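Local coordinates for putative methyl-accepting chemotaxis protein (Salmonella enterica subsp. enterica serovar Typhimurium str. LT2, PDB 6DB1), which probably senses chemical stimuli through a probably periplasmic ligand-binding domain, as the receptor that feeds a bacterial chemotaxis pathway, at the interface of chains A and B. Coordinates in Å, arbitrary orientation; residue numbers count along the deposited sequence, not the author numbering. Chains: chain A/B, Putative methyl-accepting chemotaxis protein.

The interface of chains A and B. Residues chain A 25, 28-29, 32; chain B 32-33, 35-36.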
# COMPACT_ATOMS: atom_id res chain seq x y z
N SER A 25 5.33 -1.98 0.12
CA SER A 25 4.14 -1.29 -0.42
C SER A 25 3.46 -2.14 -1.50
O SER A 25 2.25 -2.19 -1.58
CB SER A 25 4.48 0.05 -0.98
OG SER A 25 4.82 0.94 0.06
N ASN A 28 1.52 -4.85 0.11
CA ASN A 28 0.31 -4.28 0.71
C ASN A 28 -0.73 -4.01 -0.38
O ASN A 28 -1.92 -4.30 -0.23
CB ASN A 28 0.67 -3.00 1.47
CG ASN A 28 -0.25 -2.70 2.62
OD1 ASN A 28 -1.41 -3.12 2.64
ND2 ASN A 28 0.26 -1.98 3.60
N ASP A 29 -0.28 -3.41 -1.47
CA ASP A 29 -1.13 -3.15 -2.58
C ASP A 29 -1.74 -4.47 -3.11
O ASP A 29 -2.94 -4.53 -3.37
CB ASP A 29 -0.35 -2.50 -3.70
CG ASP A 29 -1.22 -2.16 -4.87
OD1 ASP A 29 -2.36 -1.67 -4.69
OD2 ASP A 29 -0.75 -2.40 -5.99
N PHE A 32 -4.42 -5.75 -0.70
CA PHE A 32 -5.69 -5.04 -0.81
C PHE A 32 -6.38 -5.44 -2.11
O PHE A 32 -7.60 -5.64 -2.12
CB PHE A 32 -5.57 -3.51 -0.72
CG PHE A 32 -5.11 -3.00 0.63
CD1 PHE A 32 -5.50 -3.62 1.80
CD2 PHE A 32 -4.39 -1.82 0.72
CE1 PHE A 32 -5.10 -3.13 3.04
CE2 PHE A 32 -3.99 -1.33 1.96
CZ PHE A 32 -4.34 -1.99 3.11
N PHE B 32 -0.45 4.08 1.72
CA PHE B 32 -0.91 2.86 2.39
C PHE B 32 -1.12 3.13 3.87
O PHE B 32 -2.04 2.58 4.43
CB PHE B 32 0.03 1.68 2.11
CG PHE B 32 -0.07 1.20 0.69
CD1 PHE B 32 -1.18 0.47 0.27
CD2 PHE B 32 0.90 1.52 -0.25
CE1 PHE B 32 -1.31 0.07 -1.05
CE2 PHE B 32 0.77 1.12 -1.57
CZ PHE B 32 -0.33 0.40 -1.97
N ARG B 33 -0.30 3.95 4.51
CA ARG B 33 -0.51 4.24 5.92
C ARG B 33 -1.88 4.91 6.08
O ARG B 33 -2.63 4.60 7.00
CB ARG B 33 0.58 5.17 6.49
CG ARG B 33 2.01 4.67 6.39
CD ARG B 33 2.36 3.48 7.28
NE ARG B 33 1.64 2.26 6.94
CZ ARG B 33 2.01 1.41 5.98
NH1 ARG B 33 1.29 0.32 5.73
NH2 ARG B 33 3.08 1.67 5.25
N VAL B 35 -4.60 4.88 3.99
CA VAL B 35 -5.74 3.98 3.78
C VAL B 35 -5.93 3.11 5.02
O VAL B 35 -7.04 3.00 5.56
CB VAL B 35 -5.56 3.11 2.52
CG1 VAL B 35 -6.63 2.04 2.42
CG2 VAL B 35 -5.52 3.94 1.25
N THR B 36 -4.85 2.49 5.49
CA THR B 36 -4.95 1.58 6.65
C THR B 36 -5.46 2.30 7.92
O THR B 36 -6.27 1.75 8.67
CB THR B 36 -3.60 0.92 6.97
OG1 THR B 36 -3.13 0.32 5.77
CG2 THR B 36 -3.70 -0.10 8.07
O HOH W 1 3.67 0.17 2.72
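B:Phe32 lays its ring on one ridge of chain A, across A:Ser25, A:Asn28 and A:Asp29, where helix 13-46 of each subunit meets its copy. The deposited pair of helical bundles probably reflects the dimer typical of chemoreceptor sensor domains, although its whole interface is not an exact two-fold. Apolar packing dominates. The far end of the B:Phe32 ring reaches the A:Asp29 methylene, CZ to CB 3.4 Å, while carboxylate oxygen OD1 of A:Asp29 lies at the ring edge, near its plane. CE2 of the same ring comes 3.6 Å from the backbone O of A:Ser25. Over one face, offset toward the rim, sits CB of A:Asn28; its amide runs nearly parallel to the ring, the planes 18° apart. With CG roughly anti to the backbone N (chi1 -152°), the A:Asn28 side chain brings OD1 over the rim of one face of A:Phe32 in its own chain. The two copies of Phe32 have different neighbours: B:Phe32 lies on the chain A ridge, whereas A:Phe32 meets B:Phe32 and B:Thr36. The two phenylalanine side chains run antiparallel, with A:Phe32 CD2 near the B:Phe32 plane at its edge and CE2 3.7 Å from CD1 of B:Phe32. CZ of A:Phe32 points at B:Thr36 OG1, which lies in the ring plane at its edge.

Polar contacts flank the rings. ND2 of A:Asn28 lies 3.3 Å from NH1 of B:Arg33, a proximity without a hydrogen bond. Water 1 bridges the chains, 3.0 Å from A:Ser25 OG and 3.0 Å from B:Arg33 NH2, lying near the guanidinium plane at its edge. Bends at chi2 and chi3 fold that arginine back toward the water. Within chain B, the B:Thr36 hydroxyl OG1 donates to the backbone O of B:Phe32 at 2.8 Å, tilted 30° from the carbonyl plane.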